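Local structure of putative trimethylamine methyltransferase (Rhizobium meliloti, 4YYC) at residues N65-L70 against E296-A301; D116-A121 against E125-I130; R162-L167 against T180-V185; K226-D231 against P503-A508; S462-N467 against N486-S491. The protein probably acts as a methyltransferase of the trimethylamine methyltransferase family, and was crystallised with an unidentified ligand bound. One frame throughout, in Å; residues are numbered along the deposited sequence. Where two conformers were deposited one is given.

Contact 1. Residues N65-L70 against E296-A301; sequences NADVVL and EVLAGA
Glu296 OE2, on the helix whose Leu298 and Ala299 receive Leu70, is gripped by two donors, the backbone N of Met250 and the side-chain NE2 of Gln292, while OE1 pairs with Ser248 OG. Helix 286-307 is the crossover between the parallel strands 269-277 and 313-322, consistent with the TIM-barrel fold of this family, and helix 56-73 packs against it. The two short segments cross at -60° with their axes 10.5 Å apart, a distance that leaves side chains to bridge the gap. Leu70 does most of this. With CG anti to the carbonyl carbon (chi1 -76°), its CD1 meets Leu298 CD1 at 3.8 Å and is nearly as close to Leu298 CB, the two leucine side chains running about perpendicular. The far side of helix 56-73 belongs to the dimer, since Asn65 ND2 binds Gln431 OE1 of the second subunit. Near the leucines Asp67 OD1 comes within 4.2 Å of Leu298 CD1, a van der Waals approach. On the other branch, Leu70 CD2 rests 4.3 Å from Ala299 CB.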
# COMPACT_ATOMS: atom_id res chain seq x y z
N ASN A 65 7.38 -25.82 -14.32
CA ASN A 65 8.72 -25.79 -13.77
C ASN A 65 8.79 -26.37 -12.36
O ASN A 65 9.77 -27.04 -12.01
CB ASN A 65 9.30 -24.35 -13.81
CG ASN A 65 9.67 -23.91 -15.21
OD1 ASN A 65 9.52 -24.66 -16.18
ND2 ASN A 65 10.18 -22.66 -15.33
N ALA A 66 7.76 -26.14 -11.54
CA ALA A 66 7.75 -26.78 -10.23
C ALA A 66 7.66 -28.28 -10.29
O ALA A 66 8.29 -28.97 -9.52
CB ALA A 66 6.65 -26.20 -9.37
N ASP A 67 6.91 -28.80 -11.26
CA ASP A 67 6.86 -30.25 -11.41
C ASP A 67 8.20 -30.83 -11.87
O ASP A 67 8.58 -31.90 -11.44
CB ASP A 67 5.80 -30.65 -12.42
CG ASP A 67 4.39 -30.36 -11.96
OD1 ASP A 67 4.11 -30.27 -10.74
OD2 ASP A 67 3.57 -30.25 -12.86
N VAL A 68 8.90 -30.10 -12.72
CA VAL A 68 10.27 -30.47 -13.07
C VAL A 68 11.20 -30.54 -11.86
O VAL A 68 11.91 -31.50 -11.66
CB VAL A 68 10.85 -29.49 -14.11
CG1 VAL A 68 12.35 -29.73 -14.30
CG2 VAL A 68 10.12 -29.68 -15.43
N VAL A 69 11.20 -29.51 -11.04
CA VAL A 69 12.01 -29.50 -9.81
C VAL A 69 11.68 -30.72 -8.94
O VAL A 69 12.59 -31.41 -8.45
CB VAL A 69 11.76 -28.20 -9.03
CG1 VAL A 69 12.33 -28.28 -7.61
CG2 VAL A 69 12.33 -27.01 -9.80
N LEU A 70 10.39 -30.98 -8.74
CA LEU A 70 9.96 -32.07 -7.87
C LEU A 70 10.42 -33.45 -8.37
O LEU A 70 10.68 -34.34 -7.56
CB LEU A 70 8.45 -32.09 -7.70
CG LEU A 70 7.89 -31.02 -6.75
CD1 LEU A 70 6.36 -31.07 -6.79
CD2 LEU A 70 8.37 -31.18 -5.33
N GLU A 296 8.05 -26.74 -2.82
CA GLU A 296 8.09 -27.00 -1.37
C GLU A 296 6.68 -27.19 -0.82
O GLU A 296 6.43 -28.12 -0.07
CB GLU A 296 8.81 -25.89 -0.63
CG GLU A 296 10.27 -25.81 -0.96
CD GLU A 296 11.02 -24.73 -0.23
OE1 GLU A 296 10.47 -24.06 0.70
OE2 GLU A 296 12.21 -24.51 -0.57
N VAL A 297 5.74 -26.32 -1.22
CA VAL A 297 4.38 -26.46 -0.73
C VAL A 297 3.70 -27.70 -1.24
O VAL A 297 3.03 -28.40 -0.48
CB VAL A 297 3.53 -25.17 -1.02
CG1 VAL A 297 2.05 -25.47 -0.74
CG2 VAL A 297 4.06 -23.99 -0.24
N LEU A 298 3.88 -28.02 -2.52
CA LEU A 298 3.28 -29.25 -3.03
C LEU A 298 3.71 -30.47 -2.19
O LEU A 298 2.88 -31.29 -1.83
CB LEU A 298 3.63 -29.45 -4.52
CG LEU A 298 2.83 -28.61 -5.52
CD1 LEU A 298 3.48 -28.63 -6.88
CD2 LEU A 298 1.39 -29.08 -5.63
N ALA A 299 5.00 -30.59 -1.92
CA ALA A 299 5.51 -31.75 -1.18
C ALA A 299 5.01 -31.75 0.26
O ALA A 299 4.50 -32.76 0.75
CB ALA A 299 7.01 -31.76 -1.25
N GLY A 300 5.16 -30.61 0.95
CA GLY A 300 4.81 -30.56 2.35
C GLY A 300 3.31 -30.68 2.59
O GLY A 300 2.89 -31.35 3.52
N ALA A 301 2.52 -29.98 1.77
CA ALA A 301 1.07 -30.07 1.91
C ALA A 301 0.57 -31.46 1.54
O ALA A 301 -0.28 -32.03 2.25
CB ALA A 301 0.37 -29.00 1.10

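Contact 2. Residues D116-A121 against E125-I130; sequences DFTWHA and ERNAQI
Phe117 and Trp119 pair with Ile130 and Ala128 in a two-stranded antiparallel beta hairpin, both as hydrogen-bonded pairs with Thr118-Gln129 as the non-hydrogen-bonded pair between them. Four backbone bonds close the ladder; the bond from Ile130 N to Phe117 O, 2.8 Å long, is among its shorter rungs. Beyond the strands a side chain takes over: Asn127 OD1 accepts Ala121 N at 2.8 Å, almost straight at the hydrogen (176°) though the donor is tilted 30° from the carbonyl plane. The other end of that amide, Asn127 ND2, donates a hydrogen bond to a water 3.1 Å away, which also bonds His120 ND1 at the ring edge. Replacing Asn127 with an alanine would probably leave Ala121 N without its acceptor and free the turn to move, with the water bridge to His120 lost. Apolar contacts collect on the face of Phe117, Trp119, Ala128 and Ile130. Phe117 CG sits between the backbone N and the carbonyl carbon (chi1 64°), which lays the ring beside Ile130: Ile130 CB lies over the Phe117 ring face, 4.0 Å from its centroid, in a CH-pi contact, and Ile130 CG2 touches Phe117 CZ at 3.5 Å. Trp119 CE3 meets Ile130 CD1 at 3.9 Å. This apolar face is covered by Leu241 of strand 240-245, Leu314 of strand 313-322 and Val136 of strand 134-137, while the His120 ring meets Phe233 of helix 231-236 edge-to-face.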
# COMPACT_ATOMS: atom_id res chain seq x y z
N ASP A 116 -11.63 -24.85 1.88
CA ASP A 116 -11.92 -23.97 2.99
C ASP A 116 -12.42 -24.77 4.17
O ASP A 116 -12.96 -25.86 3.98
CB ASP A 116 -12.87 -22.84 2.58
CG ASP A 116 -14.16 -23.34 2.09
OD1 ASP A 116 -14.29 -23.60 0.88
OD2 ASP A 116 -15.04 -23.56 2.92
N PHE A 117 -12.26 -24.22 5.36
CA PHE A 117 -12.69 -24.87 6.58
C PHE A 117 -12.85 -23.86 7.69
O PHE A 117 -12.31 -22.74 7.57
CB PHE A 117 -11.72 -26.02 6.98
CG PHE A 117 -10.32 -25.54 7.32
CD1 PHE A 117 -9.36 -25.41 6.34
CD2 PHE A 117 -9.97 -25.21 8.61
CE1 PHE A 117 -8.10 -24.93 6.64
CE2 PHE A 117 -8.72 -24.73 8.91
CZ PHE A 117 -7.79 -24.59 7.92
N THR A 118 -13.55 -24.24 8.76
CA THR A 118 -13.71 -23.37 9.91
C THR A 118 -12.60 -23.59 10.93
O THR A 118 -12.29 -24.74 11.29
CB THR A 118 -15.07 -23.63 10.57
OG1 THR A 118 -16.11 -23.45 9.60
CG2 THR A 118 -15.27 -22.69 11.73
N TRP A 119 -12.00 -22.50 11.39
CA TRP A 119 -11.12 -22.47 12.55
C TRP A 119 -11.99 -22.11 13.73
O TRP A 119 -12.48 -21.01 13.86
CB TRP A 119 -10.03 -21.43 12.35
CG TRP A 119 -8.95 -21.39 13.33
CD1 TRP A 119 -8.71 -22.21 14.41
CD2 TRP A 119 -7.89 -20.45 13.29
NE1 TRP A 119 -7.55 -21.81 15.04
CE2 TRP A 119 -7.02 -20.75 14.36
CE3 TRP A 119 -7.58 -19.39 12.44
CZ2 TRP A 119 -5.86 -20.01 14.58
CZ3 TRP A 119 -6.44 -18.67 12.67
CH2 TRP A 119 -5.60 -18.97 13.72
N HIS A 120 -12.29 -23.13 14.55
CA HIS A 120 -13.23 -22.96 15.63
C HIS A 120 -12.58 -22.27 16.82
O HIS A 120 -11.43 -22.56 17.16
CB HIS A 120 -13.81 -24.29 16.07
CG HIS A 120 -14.67 -24.92 15.00
ND1 HIS A 120 -16.05 -24.83 15.01
CD2 HIS A 120 -14.34 -25.57 13.86
CE1 HIS A 120 -16.53 -25.42 13.93
NE2 HIS A 120 -15.52 -25.86 13.21
N ALA A 121 -13.33 -21.40 17.45
CA ALA A 121 -12.89 -20.68 18.66
C ALA A 121 -13.71 -21.18 19.83
O ALA A 121 -14.85 -21.62 19.68
CB ALA A 121 -13.11 -19.19 18.47
N GLU A 125 -18.87 -17.53 18.41
CA GLU A 125 -19.02 -16.26 17.68
C GLU A 125 -17.72 -15.76 17.05
O GLU A 125 -17.75 -14.93 16.14
CB GLU A 125 -19.56 -15.18 18.58
CG GLU A 125 -21.00 -15.44 18.99
CD GLU A 125 -21.92 -15.69 17.79
OE1 GLU A 125 -22.09 -14.75 16.99
OE2 GLU A 125 -22.44 -16.84 17.64
N ARG A 126 -16.59 -16.25 17.55
CA ARG A 126 -15.28 -15.87 17.06
C ARG A 126 -14.71 -16.88 16.08
O ARG A 126 -13.57 -16.78 15.69
CB ARG A 126 -14.32 -15.61 18.20
CG ARG A 126 -14.93 -14.64 19.21
CD ARG A 126 -13.97 -13.58 19.58
NE ARG A 126 -14.44 -12.66 20.63
CZ ARG A 126 -15.32 -11.69 20.47
NH1 ARG A 126 -15.95 -11.48 19.31
NH2 ARG A 126 -15.59 -10.90 21.51
N ASN A 127 -15.51 -17.86 15.66
CA ASN A 127 -15.05 -18.81 14.64
C ASN A 127 -14.63 -18.03 13.40
O ASN A 127 -15.23 -17.00 13.09
CB ASN A 127 -16.17 -19.77 14.22
CG ASN A 127 -16.51 -20.81 15.27
OD1 ASN A 127 -15.88 -20.92 16.34
ND2 ASN A 127 -17.58 -21.58 14.99
N ALA A 128 -13.62 -18.53 12.68
CA ALA A 128 -13.09 -17.85 11.48
C ALA A 128 -13.04 -18.80 10.32
O ALA A 128 -12.58 -19.92 10.48
CB ALA A 128 -11.71 -17.31 11.73
N GLN A 129 -13.49 -18.37 9.17
CA GLN A 129 -13.33 -19.15 7.97
C GLN A 129 -11.91 -19.04 7.48
O GLN A 129 -11.43 -17.93 7.31
CB GLN A 129 -14.30 -18.72 6.84
CG GLN A 129 -14.10 -19.52 5.55
CD GLN A 129 -15.08 -19.15 4.46
OE1 GLN A 129 -16.29 -19.31 4.69
NE2 GLN A 129 -14.60 -18.69 3.26
N ILE A 130 -11.33 -20.18 7.09
CA ILE A 130 -10.02 -20.20 6.46
C ILE A 130 -10.20 -20.69 5.03
O ILE A 130 -10.59 -21.82 4.80
CB ILE A 130 -9.04 -21.12 7.24
CG1 ILE A 130 -8.68 -20.46 8.59
CG2 ILE A 130 -7.76 -21.35 6.47
CD1 ILE A 130 -7.84 -19.19 8.52
O HOH W 1 -18.09 -23.99 16.86

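Contact 3. Residues R162-L167 against T180-V185; sequences RNFVKL and TVCEPV
Phe164 presses on Val181 at the very base of its side chain: Phe164 CB lies 3.7 Å from Val181 CG2 and 3.9 Å from Val181 CB. From there CG is anti to the carbonyl carbon (chi1 -76°), which carries the ring toward Cys182. One ortho carbon, Phe164 CD2, reaches Cys182 SG at 4.4 Å, a loose approach that is oblique to the ring. The next atom out, Phe164 CE2, is already 4.8 Å from Cys182 SG, and the ring as a whole finds its aromatic partner in Tyr404, whose plane is turned by about 30°. Val181 sends CG2 toward the helix by wedging it between its own backbone N and carbonyl carbon, with CG1 anti to the carbonyl carbon. That one methyl serves two helix residues, since Val165 CG2 also comes within 4.3 Å of Val181 CG2. Behind the methyl, the backbone O of Val181 is satisfied by Ser402 OG. All four touching residues are buried, and everything that meets is apolar or sulfur. Here the loop that follows helix 158-170 doubles back against that same helix before entering helix 192-202, a plain helix-loop packing whose Cys182 side chain lies about 11 Å from the unknown ligand.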
# COMPACT_ATOMS: atom_id res chain seq x y z
N ARG A 162 1.32 -12.56 27.70
CA ARG A 162 -0.05 -12.31 28.13
C ARG A 162 -0.55 -10.94 27.67
O ARG A 162 -1.69 -10.82 27.20
CB ARG A 162 -0.18 -12.44 29.64
CG ARG A 162 -0.09 -13.89 30.06
CD ARG A 162 0.04 -13.99 31.54
NE ARG A 162 0.02 -15.36 31.98
CZ ARG A 162 0.04 -15.71 33.27
NH1 ARG A 162 0.09 -14.79 34.26
NH2 ARG A 162 -0.03 -17.00 33.56
N ASN A 163 0.30 -9.92 27.78
CA ASN A 163 -0.11 -8.60 27.31
C ASN A 163 -0.48 -8.61 25.81
O ASN A 163 -1.45 -7.96 25.41
CB ASN A 163 0.95 -7.55 27.58
CG ASN A 163 1.03 -7.16 29.03
OD1 ASN A 163 0.08 -7.37 29.79
ND2 ASN A 163 2.15 -6.58 29.43
N PHE A 164 0.30 -9.29 24.99
CA PHE A 164 -0.00 -9.38 23.56
C PHE A 164 -1.28 -10.16 23.31
O PHE A 164 -2.04 -9.78 22.43
CB PHE A 164 1.16 -9.91 22.73
CG PHE A 164 2.25 -8.87 22.50
CD1 PHE A 164 2.07 -7.83 21.60
CD2 PHE A 164 3.50 -8.97 23.13
CE1 PHE A 164 3.07 -6.89 21.38
CE2 PHE A 164 4.50 -8.00 22.94
CZ PHE A 164 4.25 -6.95 22.08
N VAL A 165 -1.51 -11.23 24.08
CA VAL A 165 -2.76 -11.93 23.97
C VAL A 165 -3.93 -11.00 24.31
O VAL A 165 -4.95 -10.98 23.61
CB VAL A 165 -2.80 -13.22 24.78
CG1 VAL A 165 -4.17 -13.85 24.71
CG2 VAL A 165 -1.79 -14.20 24.19
N LYS A 166 -3.79 -10.23 25.38
CA LYS A 166 -4.81 -9.27 25.77
C LYS A 166 -5.07 -8.23 24.68
O LYS A 166 -6.22 -7.94 24.35
CB LYS A 166 -4.44 -8.57 27.09
CG LYS A 166 -4.37 -9.49 28.31
CD LYS A 166 -3.89 -8.69 29.52
CE LYS A 166 -3.93 -9.53 30.77
NZ LYS A 166 -3.39 -8.85 31.97
N LEU A 167 -3.99 -7.66 24.11
CA LEU A 167 -4.17 -6.64 23.08
C LEU A 167 -4.79 -7.21 21.82
O LEU A 167 -5.62 -6.54 21.17
CB LEU A 167 -2.82 -6.00 22.75
CG LEU A 167 -2.17 -5.17 23.88
CD1 LEU A 167 -0.81 -4.73 23.39
CD2 LEU A 167 -2.98 -3.96 24.27
N THR A 180 2.91 -17.95 18.91
CA THR A 180 4.09 -17.51 19.67
C THR A 180 4.19 -15.98 19.53
O THR A 180 5.06 -15.45 18.85
CB THR A 180 5.33 -18.20 19.12
OG1 THR A 180 5.13 -19.61 19.18
CG2 THR A 180 6.58 -17.82 19.85
N VAL A 181 3.32 -15.26 20.22
CA VAL A 181 3.26 -13.80 20.07
C VAL A 181 4.58 -13.16 20.49
O VAL A 181 4.97 -12.13 19.95
CB VAL A 181 2.04 -13.18 20.77
CG1 VAL A 181 0.76 -13.70 20.14
CG2 VAL A 181 2.00 -13.44 22.29
N CYS A 182 5.25 -13.81 21.43
CA CYS A 182 6.68 -13.63 21.69
C CYS A 182 7.18 -14.90 22.34
O CYS A 182 6.39 -15.75 22.67
CB CYS A 182 6.93 -12.39 22.53
SG CYS A 182 6.10 -12.36 24.14
N GLU A 183 8.47 -15.03 22.49
CA GLU A 183 9.07 -16.20 23.11
C GLU A 183 9.36 -15.88 24.57
O GLU A 183 10.27 -15.08 24.85
CB GLU A 183 10.37 -16.51 22.36
CG GLU A 183 11.04 -17.81 22.75
CD GLU A 183 10.28 -19.04 22.30
OE1 GLU A 183 9.73 -19.05 21.18
OE2 GLU A 183 10.27 -20.04 23.06
N PRO A 184 8.63 -16.47 25.53
CA PRO A 184 8.86 -16.08 26.97
C PRO A 184 10.12 -16.67 27.57
O PRO A 184 10.22 -17.91 27.69
CB PRO A 184 7.62 -16.60 27.69
CG PRO A 184 7.11 -17.67 26.82
CD PRO A 184 7.47 -17.37 25.39
N VAL A 185 11.07 -15.83 27.93
CA VAL A 185 12.37 -16.30 28.36
C VAL A 185 12.34 -16.86 29.77
O VAL A 185 13.27 -17.60 30.18
CB VAL A 185 13.38 -15.16 28.27
CG1 VAL A 185 13.25 -14.22 29.44
CG2 VAL A 185 14.80 -15.68 28.15

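Contact 4. Residues K226-D231 against P503-A508; sequences KILFGD and PAIDEA
Ile227 and Leu228, in the last turn of helix 215-229, meet Ile505 and Ala508, one turn apart in the first part of helix 503-518. Aliphatic packing comes first. Ile227 CG2, anti to its own backbone N, is the busiest methyl: it sits 3.6 Å from Ala508 CB and 4.4 Å from Ile505 CG2. Leu228 takes the other flank; its side chain slants across Ile505, with Leu228 CD1 3.9 Å from Ile505 CG2. Ile505 is thus touched on its CG2 branch by both residues, and the short side chain of Ala508 probably allows the close approach. A second kind of contact is methyl against carbonyl. Ile505 runs its chain out fully extended (chi2 -180°) and lays CD1 3.7 Å from Leu228 O, while Ile227 CG2 lies 4.1 Å from Ile505 O; neither is a hydrogen bond. Away from the interface, Lys226 NZ forms a salt bridge with Glu235 OE2. A further salt bridge from NZ to Asp231 OD1 is less certain, because that aspartate was modelled in two conformers. Gly230, with phi 103°, ends helix 215-229 and serves at once as the N-cap position of helix 231-236. Around the contact, Leu509 and Phe512 extend the surface that helix 503-518 offers to Ile227, Arg122 packs beside Leu228, and Asp506 OD1 on the C-terminal helix bonds Tyr198 OH of helix 192-202.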
# COMPACT_ATOMS: atom_id res chain seq x y z
N LYS A 226 -8.50 -30.71 23.73
CA LYS A 226 -9.57 -31.67 24.06
C LYS A 226 -10.21 -31.39 25.40
O LYS A 226 -11.41 -31.56 25.54
CB LYS A 226 -9.09 -33.10 23.98
CG LYS A 226 -8.78 -33.54 22.57
CD LYS A 226 -8.40 -35.01 22.44
CE LYS A 226 -8.26 -35.35 20.97
NZ LYS A 226 -8.14 -36.79 20.75
N ILE A 227 -9.42 -30.96 26.39
CA ILE A 227 -9.97 -30.50 27.66
C ILE A 227 -10.95 -29.32 27.45
O ILE A 227 -12.01 -29.25 28.06
CB ILE A 227 -8.85 -30.11 28.65
CG1 ILE A 227 -8.13 -31.37 29.13
CG2 ILE A 227 -9.41 -29.36 29.86
CD1 ILE A 227 -6.73 -31.21 29.67
N LEU A 228 -10.56 -28.41 26.57
CA LEU A 228 -11.32 -27.18 26.32
C LEU A 228 -12.61 -27.40 25.51
O LEU A 228 -13.66 -26.90 25.87
CB LEU A 228 -10.41 -26.19 25.61
CG LEU A 228 -11.04 -24.89 25.20
CD1 LEU A 228 -11.66 -24.15 26.38
CD2 LEU A 228 -9.98 -24.04 24.55
N PHE A 229 -12.49 -28.15 24.41
CA PHE A 229 -13.57 -28.30 23.41
C PHE A 229 -14.27 -29.67 23.45
O PHE A 229 -15.37 -29.82 22.88
CB PHE A 229 -12.96 -28.21 22.02
CG PHE A 229 -12.53 -26.84 21.62
CD1 PHE A 229 -13.43 -25.95 21.05
CD2 PHE A 229 -11.20 -26.44 21.73
CE1 PHE A 229 -13.05 -24.70 20.62
CE2 PHE A 229 -10.80 -25.16 21.33
CZ PHE A 229 -11.72 -24.29 20.78
N GLY A 230 -13.65 -30.67 24.07
CA GLY A 230 -14.13 -32.06 23.98
C GLY A 230 -13.31 -32.92 23.04
O GLY A 230 -12.81 -32.44 22.00
N ASP A 231 -13.16 -34.19 23.40
CA ASP A 231 -12.32 -35.11 22.63
C ASP A 231 -12.84 -35.29 21.20
O ASP A 231 -12.08 -35.09 20.25
CB ASP A 231 -12.18 -36.48 23.34
CG ASP A 231 -11.09 -37.37 22.71
OD1 ASP A 231 -11.09 -37.55 21.48
OD2 ASP A 231 -10.21 -37.90 23.43
N PRO A 503 -14.97 -22.48 35.12
CA PRO A 503 -13.98 -22.86 36.13
C PRO A 503 -13.58 -24.33 36.16
O PRO A 503 -12.44 -24.63 36.46
CB PRO A 503 -14.64 -22.45 37.44
CG PRO A 503 -16.10 -22.35 37.11
CD PRO A 503 -16.16 -21.87 35.72
N ALA A 504 -14.49 -25.24 35.80
CA ALA A 504 -14.15 -26.65 35.68
C ALA A 504 -13.12 -26.90 34.58
O ALA A 504 -12.19 -27.70 34.75
CB ALA A 504 -15.41 -27.46 35.41
N ILE A 505 -13.26 -26.20 33.47
CA ILE A 505 -12.28 -26.31 32.37
C ILE A 505 -10.95 -25.71 32.79
O ILE A 505 -9.92 -26.31 32.57
CB ILE A 505 -12.79 -25.63 31.08
CG1 ILE A 505 -14.03 -26.38 30.58
CG2 ILE A 505 -11.70 -25.60 30.01
CD1 ILE A 505 -14.65 -25.84 29.30
N ASP A 506 -10.99 -24.53 33.41
CA ASP A 506 -9.78 -23.91 33.92
C ASP A 506 -9.02 -24.87 34.86
O ASP A 506 -7.84 -25.09 34.69
CB ASP A 506 -10.13 -22.62 34.64
CG ASP A 506 -8.94 -21.71 34.84
OD1 ASP A 506 -7.90 -21.88 34.17
OD2 ASP A 506 -9.06 -20.77 35.67
N GLU A 507 -9.73 -25.46 35.82
CA GLU A 507 -9.13 -26.38 36.78
C GLU A 507 -8.51 -27.59 36.08
O GLU A 507 -7.40 -28.01 36.42
CB GLU A 507 -10.17 -26.82 37.83
CG GLU A 507 -9.71 -27.88 38.80
N ALA A 508 -9.23 -28.16 35.12
CA ALA A 508 -8.71 -29.30 34.37
C ALA A 508 -7.47 -28.95 33.57
O ALA A 508 -6.55 -29.75 33.46
CB ALA A 508 -9.77 -29.85 33.45

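Contact 5. Residues S462-N467 against N486-S491; sequences SPLADN and NALARS
Leu464 and Pro463 close on a single methyl, CD2 of Leu488, and this is the tight part of the contact. Leu464 CD2 lies 3.8 Å and Pro463 CG 4.0 Å from Leu488 CD2, the two leucines meeting at a slant, the proline and leucine side chains crossing at about a right angle. Leu488 holds CG anti to the backbone N (chi1 -167°), which carries the branch out from the helix to the loop. The loop is stiffened just behind: Ser462 OG accepts the backbone N of Leu464 at 3.0 Å and that of Ala465 at 2.9 Å, an ST turn and an ST motif sharing one hydroxyl, which also bonds Asp412 OD2. Toward solvent the packing thins. Pro463 is exposed, so one wall of the small apolar patch lies at the surface, and no polar bond links the two segments. Within the helix, one turn apart and flanking Leu488 in sequence, Arg490 NE donates to Asn486 OD1 at 2.8 Å, in the carbonyl plane and nearly in the plane of the guanidinium group; NH2 goes on to a salt bridge with Asp150. The leucine patch is completed by Met408 of helix 404-420, against which Leu488 packs, and by Ile481 from the start of helix 481-495, while the loop beyond continues to the dimer partner, Asp466 OD1 pairing with Lys364 NZ of the second subunit.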
# COMPACT_ATOMS: atom_id res chain seq x y z
N SER A 462 -9.66 6.10 12.73
CA SER A 462 -8.46 5.74 13.48
C SER A 462 -8.44 6.36 14.87
O SER A 462 -8.62 7.56 14.99
CB SER A 462 -7.22 6.22 12.74
OG SER A 462 -6.04 6.07 13.54
N PRO A 463 -8.17 5.56 15.92
CA PRO A 463 -8.02 6.20 17.23
C PRO A 463 -6.60 6.80 17.44
O PRO A 463 -6.34 7.31 18.55
CB PRO A 463 -8.24 5.05 18.20
CG PRO A 463 -7.79 3.85 17.45
CD PRO A 463 -8.26 4.10 16.05
N LEU A 464 -5.69 6.67 16.44
CA LEU A 464 -4.29 7.05 16.58
C LEU A 464 -3.83 8.16 15.65
O LEU A 464 -2.84 8.84 15.97
CB LEU A 464 -3.40 5.81 16.33
CG LEU A 464 -3.48 4.83 17.47
CD1 LEU A 464 -2.71 3.57 17.09
CD2 LEU A 464 -3.01 5.37 18.80
N ALA A 465 -4.45 8.31 14.47
CA ALA A 465 -4.09 9.41 13.58
C ALA A 465 -4.37 10.75 14.22
O ALA A 465 -5.40 10.94 14.87
CB ALA A 465 -4.86 9.32 12.28
N ASP A 466 -3.43 11.68 14.09
CA ASP A 466 -3.68 13.03 14.47
C ASP A 466 -4.04 13.83 13.22
O ASP A 466 -3.24 14.01 12.29
CB ASP A 466 -2.47 13.65 15.17
CG ASP A 466 -2.76 15.02 15.68
OD1 ASP A 466 -3.10 15.90 14.85
OD2 ASP A 466 -2.68 15.27 16.94
N ASN A 467 -5.29 14.30 13.20
CA ASN A 467 -5.82 15.03 12.09
C ASN A 467 -6.10 16.49 12.46
O ASN A 467 -6.86 17.20 11.78
CB ASN A 467 -7.12 14.35 11.64
CG ASN A 467 -6.88 12.95 11.14
OD1 ASN A 467 -7.51 11.99 11.60
ND2 ASN A 467 -5.95 12.81 10.24
N ASN A 486 1.50 4.22 22.45
CA ASN A 486 1.92 3.85 23.81
C ASN A 486 0.78 4.10 24.82
O ASN A 486 0.38 3.19 25.61
CB ASN A 486 3.16 4.63 24.18
CG ASN A 486 3.80 4.13 25.47
OD1 ASN A 486 3.24 4.33 26.55
ND2 ASN A 486 4.96 3.54 25.36
N ALA A 487 0.20 5.30 24.77
CA ALA A 487 -0.86 5.66 25.69
C ALA A 487 -2.10 4.80 25.51
O ALA A 487 -2.71 4.37 26.50
CB ALA A 487 -1.24 7.11 25.53
N LEU A 488 -2.40 4.47 24.26
CA LEU A 488 -3.57 3.69 23.96
C LEU A 488 -3.38 2.23 24.45
O LEU A 488 -4.32 1.65 25.02
CB LEU A 488 -3.91 3.73 22.47
CG LEU A 488 -5.31 3.19 22.19
CD1 LEU A 488 -6.42 3.96 22.90
CD2 LEU A 488 -5.54 3.19 20.71
N ALA A 489 -2.20 1.67 24.22
CA ALA A 489 -1.89 0.31 24.72
C ALA A 489 -2.05 0.29 26.25
O ALA A 489 -2.63 -0.66 26.79
CB ALA A 489 -0.50 -0.11 24.36
N ARG A 490 -1.52 1.31 26.91
CA ARG A 490 -1.63 1.35 28.39
C ARG A 490 -3.09 1.40 28.84
O ARG A 490 -3.49 0.72 29.80
CB ARG A 490 -0.83 2.53 28.94
CG ARG A 490 0.67 2.35 28.84
CD ARG A 490 1.39 3.56 29.35
NE ARG A 490 2.84 3.49 29.24
CZ ARG A 490 3.68 2.97 30.13
NH1 ARG A 490 3.25 2.39 31.26
NH2 ARG A 490 4.99 3.05 29.93
N SER A 491 -3.89 2.20 28.15
CA SER A 491 -5.27 2.37 28.44
C SER A 491 -6.04 1.07 28.22
O SER A 491 -6.83 0.66 29.07
CB SER A 491 -5.88 3.46 27.58
OG SER A 491 -7.20 3.70 28.03

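Contacts 1 and 3 are buried and mainly apolar, though a carboxylate borders the first; contact 4 is a surface contact, and contacts 2 and 5 are partly buried. Contact 2 differs in kind, being held by a ladder of backbone hydrogen bonds, whereas the others rest on side-chain packing. Contacts 2 and 4 share a boundary, for Phe229 CE1 packs 3.7 Å from Ala121 C. Contacts 3 and 5 meet through helix 481-495, Leu167 CD2 lying 4.2 Å from Ala489 O. Contacts 1 and 5, about 45 Å apart between centres on opposite sides of the chain's centre, both reach the second subunit.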